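Local coordinates for trehalose synthase regulatory protein (Candida albicans, PDB 5HUS) that probably regulates trehalose synthesis; its C-terminal domain has a haloacid dehalogenase-type phosphatase fold, at residues Phe151-Ser156 with Glu162-Thr167; Glu170-Ile175 with Asn191-Gln196. All coordinates share one frame; numbering follows the deposited sequence.

Contact 1: residues Phe151-Ser156 with Glu162-Thr167; sequences FHAGKS and ERSLDT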
ATOM      1  N   PHE A 151      -1.895  -8.027  15.038  1.00 21.70           N
ATOM      2  CA  PHE A 151      -1.538  -8.609  16.324  1.00 21.95           C
ATOM      3  C   PHE A 151      -0.108  -8.187  16.650  1.00 25.08           C
ATOM      4  O   PHE A 151       0.837  -8.672  16.037  1.00 25.34           O
ATOM      5  CB  PHE A 151      -1.674 -10.137  16.266  1.00 26.17           C
ATOM      6  CG  PHE A 151      -1.356 -10.846  17.557  1.00 30.10           C
ATOM      7  CD1 PHE A 151      -1.492 -10.211  18.780  1.00 29.75           C
ATOM      8  CD2 PHE A 151      -0.928 -12.166  17.542  1.00 36.52           C
ATOM      9  CE1 PHE A 151      -1.199 -10.876  19.959  1.00 32.59           C
ATOM     10  CE2 PHE A 151      -0.634 -12.833  18.717  1.00 35.30           C
ATOM     11  CZ  PHE A 151      -0.769 -12.185  19.926  1.00 31.38           C
ATOM     12  N   HIS A 152       0.046  -7.274  17.604  1.00 22.91           N
ATOM     13  CA  HIS A 152       1.359  -6.734  17.950  1.00 27.84           C
ATOM     14  C   HIS A 152       2.012  -7.507  19.092  1.00 23.09           C
ATOM     15  O   HIS A 152       1.393  -7.735  20.126  1.00 27.32           O
ATOM     16  CB  HIS A 152       1.253  -5.264  18.357  1.00 27.91           C
ATOM     17  CG  HIS A 152       0.769  -4.353  17.270  1.00 27.59           C
ATOM     18  ND1 HIS A 152       1.628  -3.595  16.506  1.00 25.52           N
ATOM     19  CD2 HIS A 152      -0.481  -4.047  16.850  1.00 25.04           C
ATOM     20  CE1 HIS A 152       0.928  -2.871  15.649  1.00 27.88           C
ATOM     21  NE2 HIS A 152      -0.353  -3.125  15.839  1.00 19.88           N
ATOM     22  N   ALA A 153       3.271  -7.889  18.908  1.00 26.64           N
ATOM     23  CA  ALA A 153       4.015  -8.570  19.961  1.00 29.09           C
ATOM     24  C   ALA A 153       4.197  -7.651  21.165  1.00 26.43           C
ATOM     25  O   ALA A 153       4.165  -8.102  22.308  1.00 24.74           O
ATOM     26  CB  ALA A 153       5.363  -9.039  19.443  1.00 34.52           C
ATOM     27  N   GLY A 154       4.380  -6.362  20.895  1.00 28.18           N
ATOM     28  CA  GLY A 154       4.561  -5.383  21.950  1.00 27.97           C
ATOM     29  C   GLY A 154       5.701  -5.775  22.868  1.00 31.16           C
ATOM     30  O   GLY A 154       6.776  -6.158  22.405  1.00 33.60           O
ATOM     31  N   LYS A 155       5.447  -5.717  24.170  1.00 35.35           N
ATOM     32  CA  LYS A 155       6.479  -5.971  25.169  1.00 34.88           C
ATOM     33  C   LYS A 155       6.816  -7.455  25.296  1.00 38.13           C
ATOM     34  O   LYS A 155       7.864  -7.810  25.834  1.00 42.18           O
ATOM     35  CB  LYS A 155       6.048  -5.415  26.529  1.00 31.92           C
ATOM     36  CG  LYS A 155       7.188  -5.283  27.536  1.00 37.82           C
ATOM     37  CD  LYS A 155       6.675  -4.875  28.909  1.00 45.26           C
ATOM     38  CE  LYS A 155       7.759  -5.033  29.970  1.00 39.83           C
ATOM     39  NZ  LYS A 155       7.189  -5.060  31.345  1.00 55.37           N
ATOM     40  N   SER A 156       5.937  -8.323  24.800  1.00 30.14           N
ATOM     41  CA  SER A 156       6.185  -9.762  24.874  1.00 29.81           C
ATOM     42  C   SER A 156       7.445 -10.125  24.098  1.00 35.01           C
ATOM     43  O   SER A 156       8.106 -11.120  24.398  1.00 37.46           O
ATOM     44  CB  SER A 156       4.991 -10.557  24.340  1.00 40.05           C
ATOM     45  OG  SER A 156       4.974 -10.577  22.921  1.00 35.18           O
ATOM     46  N   GLU A 162      11.602 -15.503  21.774  1.00 38.20           N
ATOM     47  CA  GLU A 162      11.323 -16.845  21.271  1.00 37.93           C
ATOM     48  C   GLU A 162       9.859 -17.228  21.473  1.00 36.53           C
ATOM     49  O   GLU A 162       9.212 -17.739  20.562  1.00 40.79           O
ATOM     50  CB  GLU A 162      12.232 -17.869  21.955  1.00 47.30           C
ATOM     51  CG  GLU A 162      13.000 -18.756  20.991  1.00 58.23           C
ATOM     52  CD  GLU A 162      13.884 -17.962  20.049  1.00 66.19           C
ATOM     53  OE1 GLU A 162      14.793 -17.255  20.537  1.00 60.21           O
ATOM     54  OE2 GLU A 162      13.667 -18.042  18.821  1.00 53.90           O
ATOM     55  N   ARG A 163       9.344 -16.983  22.673  1.00 39.59           N
ATOM     56  CA  ARG A 163       7.942 -17.261  22.971  1.00 43.10           C
ATOM     57  C   ARG A 163       7.029 -16.403  22.104  1.00 40.87           C
ATOM     58  O   ARG A 163       6.007 -16.875  21.601  1.00 40.69           O
ATOM     59  CB  ARG A 163       7.642 -17.014  24.448  1.00 39.06           C
ATOM     60  CG  ARG A 163       6.180 -17.201  24.811  1.00 37.87           C
ATOM     61  CD  ARG A 163       5.883 -16.722  26.220  1.00 44.94           C
ATOM     62  NE  ARG A 163       4.473 -16.888  26.554  1.00 42.00           N
ATOM     63  CZ  ARG A 163       3.939 -16.574  27.731  1.00 57.88           C
ATOM     64  NH1 ARG A 163       4.701 -16.072  28.695  1.00 56.76           N
ATOM     65  NH2 ARG A 163       2.643 -16.762  27.944  1.00 51.30           N
ATOM     66  N   SER A 164       7.411 -15.142  21.936  1.00 39.90           N
ATOM     67  CA  SER A 164       6.645 -14.204  21.127  1.00 39.43           C
ATOM     68  C   SER A 164       6.542 -14.680  19.682  1.00 36.05           C
ATOM     69  O   SER A 164       5.440 -14.822  19.147  1.00 37.61           O
ATOM     70  CB  SER A 164       7.279 -12.815  21.185  1.00 38.51           C
ATOM     71  OG  SER A 164       6.475 -11.859  20.517  1.00 35.34           O
ATOM     72  N   LEU A 165       7.690 -14.932  19.056  1.00 33.83           N
ATOM     73  CA  LEU A 165       7.729 -15.415  17.675  1.00 31.24           C
ATOM     74  C   LEU A 165       6.977 -16.729  17.509  1.00 41.30           C
ATOM     75  O   LEU A 165       6.306 -16.949  16.496  1.00 30.02           O
ATOM     76  CB  LEU A 165       9.175 -15.590  17.207  1.00 34.67           C
ATOM     77  CG  LEU A 165       9.968 -14.312  16.937  1.00 42.16           C
ATOM     78  CD1 LEU A 165      11.430 -14.646  16.717  1.00 45.96           C
ATOM     79  CD2 LEU A 165       9.397 -13.576  15.736  1.00 41.02           C
ATOM     80  N   ASP A 166       7.105 -17.604  18.504  1.00 38.07           N
ATOM     81  CA  ASP A 166       6.404 -18.880  18.495  1.00 38.38           C
ATOM     82  C   ASP A 166       4.896 -18.656  18.483  1.00 39.59           C
ATOM     83  O   ASP A 166       4.173 -19.270  17.695  1.00 36.26           O
ATOM     84  CB  ASP A 166       6.809 -19.726  19.707  1.00 36.23           C
ATOM     85  CG  ASP A 166       8.185 -20.359  19.549  1.00 59.98           C
ATOM     86  OD1 ASP A 166       8.936 -19.949  18.638  1.00 55.04           O
ATOM     87  OD2 ASP A 166       8.519 -21.262  20.345  1.00 60.75           O
ATOM     88  N   THR A 167       4.428 -17.766  19.355  1.00 34.18           N
ATOM     89  CA  THR A 167       3.004 -17.474  19.458  1.00 34.17           C
ATOM     90  C   THR A 167       2.475 -16.823  18.182  1.00 32.99           C
ATOM     91  O   THR A 167       1.375 -17.145  17.724  1.00 31.82           O
ATOM     92  CB  THR A 167       2.702 -16.565  20.662  1.00 35.87           C
ATOM     93  OG1 THR A 167       3.074 -17.241  21.868  1.00 41.02           O
ATOM     94  CG2 THR A 167       1.220 -16.226  20.726  1.00 30.32           C
TER
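S164 swings OG away from its own backbone N (chi1 -174°) while S156 holds OG between its N and its carbonyl carbon (chi1 79°), and these two torsions bring the hydroxyls together. They meet where a type II' beta turn, A153 to S156, leads from strand 149-152 of the antiparallel sheet, probably the cap of this trehalose-phosphatase-like fold, into helix 156-159; the turn's last residue meets S164 on helix 161-179. G154, at the second position of the turn, has a positive phi that glycine accepts readily. S164 OG donates to S156 OG over 3.1 Å, and S156 OG in turn donates to A153 O at 2.7 Å, forming a short relay that ends on the turn. That carbonyl also takes S156 N, which reaches it from the same face as the hydroxyl; A153 O is thus gripped twice from one residue. Serine suits position 156 because its hydroxyl can give one hydrogen bond while accepting another; at 164 its short side chain lets a hydroxyl reach across between closely packed backbones. A153 CB lies 3.2 Å from S164 OG, a tight fit in a buried setting. One helical turn further on, T167 presents its methyl to the F151 ring. T167 OG1 bonds back to R163 O, keeping the hydroxyl on the helix, while CG2 lies at the ring edge, 4.4 Å from F151 CE2.

Contact 2: residues Glu170-Ile175 with Asn191-Gln196; sequences ETIQHI and NSVIVQ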
ATOM      1  N   GLU A 170       2.298 -19.442  15.487  1.00 29.13           N
ATOM      2  CA  GLU A 170       1.164 -20.304  15.795  1.00 33.05           C
ATOM      3  C   GLU A 170      -0.138 -19.644  15.345  1.00 32.72           C
ATOM      4  O   GLU A 170      -1.024 -20.292  14.784  1.00 30.98           O
ATOM      5  CB  GLU A 170       1.131 -20.602  17.298  1.00 31.19           C
ATOM      6  CG  GLU A 170       0.146 -21.663  17.722  1.00 32.41           C
ATOM      7  CD  GLU A 170      -1.264 -21.130  17.884  1.00 35.82           C
ATOM      8  OE1 GLU A 170      -1.422 -19.990  18.374  1.00 38.60           O
ATOM      9  OE2 GLU A 170      -2.215 -21.854  17.513  1.00 43.38           O
ATOM     10  N   THR A 171      -0.228 -18.342  15.596  1.00 28.94           N
ATOM     11  CA  THR A 171      -1.399 -17.546  15.253  1.00 26.70           C
ATOM     12  C   THR A 171      -1.587 -17.436  13.746  1.00 23.06           C
ATOM     13  O   THR A 171      -2.710 -17.509  13.240  1.00 26.80           O
ATOM     14  CB  THR A 171      -1.291 -16.139  15.869  1.00 29.41           C
ATOM     15  OG1 THR A 171      -1.213 -16.256  17.297  1.00 31.50           O
ATOM     16  CG2 THR A 171      -2.497 -15.291  15.501  1.00 26.89           C
ATOM     17  N   ILE A 172      -0.483 -17.267  13.026  1.00 24.85           N
ATOM     18  CA  ILE A 172      -0.516 -17.267  11.568  1.00 22.22           C
ATOM     19  C   ILE A 172      -1.103 -18.572  11.016  1.00 31.15           C
ATOM     20  O   ILE A 172      -1.952 -18.551  10.122  1.00 25.00           O
ATOM     21  CB  ILE A 172       0.890 -17.040  10.988  1.00 23.78           C
ATOM     22  CG1 ILE A 172       1.307 -15.582  11.197  1.00 30.09           C
ATOM     23  CG2 ILE A 172       0.920 -17.392   9.511  1.00 26.66           C
ATOM     24  CD1 ILE A 172       2.736 -15.301  10.823  1.00 29.30           C
ATOM     25  N   GLN A 173      -0.662 -19.706  11.557  1.00 32.80           N
ATOM     26  CA  GLN A 173      -1.176 -21.003  11.111  1.00 26.24           C
ATOM     27  C   GLN A 173      -2.662 -21.145  11.424  1.00 26.77           C
ATOM     28  O   GLN A 173      -3.437 -21.613  10.587  1.00 33.19           O
ATOM     29  CB  GLN A 173      -0.394 -22.155  11.750  1.00 27.20           C
ATOM     30  CG  GLN A 173      -0.940 -23.534  11.385  1.00 31.87           C
ATOM     31  CD  GLN A 173      -0.006 -24.662  11.779  1.00 37.64           C
ATOM     32  OE1 GLN A 173       1.073 -24.429  12.330  1.00 39.04           O
ATOM     33  NE2 GLN A 173      -0.415 -25.895  11.495  1.00 39.40           N
ATOM     34  N   HIS A 174      -3.044 -20.737  12.631  1.00 26.17           N
ATOM     35  CA  HIS A 174      -4.435 -20.767  13.092  1.00 27.27           C
ATOM     36  C   HIS A 174      -5.344 -19.956  12.159  1.00 33.17           C
ATOM     37  O   HIS A 174      -6.330 -20.473  11.626  1.00 26.53           O
ATOM     38  CB  HIS A 174      -4.500 -20.238  14.532  1.00 28.42           C
ATOM     39  CG  HIS A 174      -5.861 -20.291  15.163  1.00 24.89           C
ATOM     40  ND1 HIS A 174      -6.064 -19.999  16.496  1.00 27.12           N
ATOM     41  CD2 HIS A 174      -7.079 -20.588  14.655  1.00 28.72           C
ATOM     42  CE1 HIS A 174      -7.349 -20.112  16.778  1.00 29.65           C
ATOM     43  NE2 HIS A 174      -7.987 -20.470  15.678  1.00 27.48           N
ATOM     44  N   ILE A 175      -5.001 -18.690  11.952  1.00 26.90           N
ATOM     45  CA  ILE A 175      -5.787 -17.827  11.075  1.00 25.25           C
ATOM     46  C   ILE A 175      -5.821 -18.323   9.630  1.00 25.58           C
ATOM     47  O   ILE A 175      -6.876 -18.321   8.991  1.00 26.36           O
ATOM     48  CB  ILE A 175      -5.249 -16.383  11.112  1.00 25.65           C
ATOM     49  CG1 ILE A 175      -5.483 -15.787  12.500  1.00 25.17           C
ATOM     50  CG2 ILE A 175      -5.912 -15.528  10.041  1.00 25.29           C
ATOM     51  CD1 ILE A 175      -4.723 -14.502  12.751  1.00 20.99           C
ATOM     52  N   ASN A 191       7.483  -7.226  13.840  1.00 38.71           N
ATOM     53  CA  ASN A 191       7.134  -7.896  15.081  1.00 39.67           C
ATOM     54  C   ASN A 191       5.629  -7.905  15.280  1.00 36.82           C
ATOM     55  O   ASN A 191       5.131  -7.673  16.382  1.00 30.00           O
ATOM     56  CB  ASN A 191       7.826  -7.221  16.264  1.00 46.31           C
ATOM     57  CG  ASN A 191       9.323  -7.102  16.067  1.00 59.70           C
ATOM     58  OD1 ASN A 191       9.974  -8.032  15.588  1.00 58.14           O
ATOM     59  ND2 ASN A 191       9.877  -5.949  16.423  1.00 58.44           N
ATOM     60  N   SER A 192       4.907  -8.173  14.198  1.00 34.73           N
ATOM     61  CA  SER A 192       3.457  -8.231  14.261  1.00 28.28           C
ATOM     62  C   SER A 192       2.890  -9.178  13.213  1.00 29.00           C
ATOM     63  O   SER A 192       3.546  -9.507  12.229  1.00 33.05           O
ATOM     64  CB  SER A 192       2.851  -6.838  14.078  1.00 25.67           C
ATOM     65  OG  SER A 192       3.007  -6.388  12.744  1.00 31.52           O
ATOM     66  N   VAL A 193       1.666  -9.620  13.450  1.00 25.47           N
ATOM     67  CA  VAL A 193       0.921 -10.387  12.464  1.00 26.08           C
ATOM     68  C   VAL A 193      -0.158  -9.495  11.869  1.00 26.14           C
ATOM     69  O   VAL A 193      -0.974  -8.948  12.607  1.00 26.99           O
ATOM     70  CB  VAL A 193       0.275 -11.638  13.086  1.00 28.30           C
ATOM     71  CG1 VAL A 193      -0.558 -12.391  12.046  1.00 22.15           C
ATOM     72  CG2 VAL A 193       1.338 -12.544  13.690  1.00 27.07           C
ATOM     73  N   ILE A 194      -0.158  -9.327  10.549  1.00 25.59           N
ATOM     74  CA  ILE A 194      -1.231  -8.569   9.917  1.00 21.02           C
ATOM     75  C   ILE A 194      -2.171  -9.495   9.153  1.00 22.81           C
ATOM     76  O   ILE A 194      -1.733 -10.375   8.408  1.00 20.26           O
ATOM     77  CB  ILE A 194      -0.700  -7.473   8.966  1.00 22.45           C
ATOM     78  CG1 ILE A 194      -1.874  -6.720   8.332  1.00 29.59           C
ATOM     79  CG2 ILE A 194       0.222  -8.052   7.902  1.00 30.85           C
ATOM     80  CD1 ILE A 194      -1.465  -5.712   7.296  1.00 48.65           C
ATOM     81  N   VAL A 195      -3.466  -9.298   9.378  1.00 17.86           N
ATOM     82  CA  VAL A 195      -4.503 -10.085   8.715  1.00 18.40           C
ATOM     83  C   VAL A 195      -5.195  -9.201   7.676  1.00 18.98           C
ATOM     84  O   VAL A 195      -5.731  -8.137   8.023  1.00 20.17           O
ATOM     85  CB  VAL A 195      -5.535 -10.639   9.738  1.00 20.29           C
ATOM     86  CG1 VAL A 195      -6.524 -11.590   9.051  1.00 19.25           C
ATOM     87  CG2 VAL A 195      -4.822 -11.333  10.885  1.00 22.37           C
ATOM     88  N   GLN A 196      -5.146  -9.608   6.408  1.00 18.44           N
ATOM     89  CA  GLN A 196      -5.790  -8.825   5.356  1.00 20.95           C
ATOM     90  C   GLN A 196      -6.300  -9.685   4.208  1.00 17.97           C
ATOM     91  O   GLN A 196      -5.928 -10.861   4.066  1.00 20.47           O
ATOM     92  CB  GLN A 196      -4.831  -7.746   4.803  1.00 21.33           C
ATOM     93  CG  GLN A 196      -3.711  -8.303   3.987  1.00 24.09           C
ATOM     94  CD  GLN A 196      -2.910  -7.221   3.269  1.00 35.86           C
ATOM     95  OE1 GLN A 196      -2.320  -7.455   2.216  1.00 53.25           O
ATOM     96  NE2 GLN A 196      -2.877  -6.040   3.846  1.00 33.93           N
TER
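I175 and V195 meet where helix 161-179 packs on a four-stranded antiparallel sheet, probably the alpha/beta cap that accompanies the haloacid dehalogenase-type core, as in related phosphatases. From CA, the I175 side chain heads toward the strand, and at CB it divides. The CG2 branch, anti to the backbone N, approaches V195 CG1 at 4.1 Å. The other branch starts with CG1, beside the backbone N (chi1 -67°), and serves mainly as a spacer; its extended chi2 of 167° carries CD1 on to V195 CG2, 3.7 Å away. The two ends of the isoleucine thus face the two valine methyls, one to one. I175 also touches L129 and V195 touches I126, both from helix 116-136, so that a second helix joins the same apolar layer.

One helical turn earlier, I172 repeats the theme differently. Its CB does not aim directly at the strand, and the approach is made by the methylene CG1, which meets both methyls of V193: 3.8 Å from V193 CG1 and 3.9 Å from V193 CG2. I172 further touches L188 on the edge strand 184-189.

The spacing explains the pairing. Residues three apart on a helix share roughly one face, and residues two apart on a strand do too, which sets I172 against V193 and I175 against V195. Branched aliphatic residues fit well here: valine is at home in a strand, and at I175 isoleucine adds the length to bridge the gap between backbones, whereas I172 uses its inner CG1 for its closest contacts. At the nearer of the two backbone pairings, I172 CA and V193 CA stand 7.1 Å apart.

In the fold
Contact 1 closes before contact 2 opens along the chain, and their centres lie about 11 Å apart. Both use helix 161-179, first near its start and then about two turns on, and both reach the same four-stranded antiparallel sheet through neighbouring strands, 149-152 and 192-197. Backbone pairing ties the strands directly: F151 N lies 2.8 Å from V193 O, a probable hydrogen bond, and A153 N probably bonds to N191 O. Contact 1 joins the helix to the turn after strand 149-152 through hydroxyls, and contact 2 joins it to the sheet face through aliphatic packing. Both lie in the same module, probably the cap, set apart from the larger mixed-sheet core.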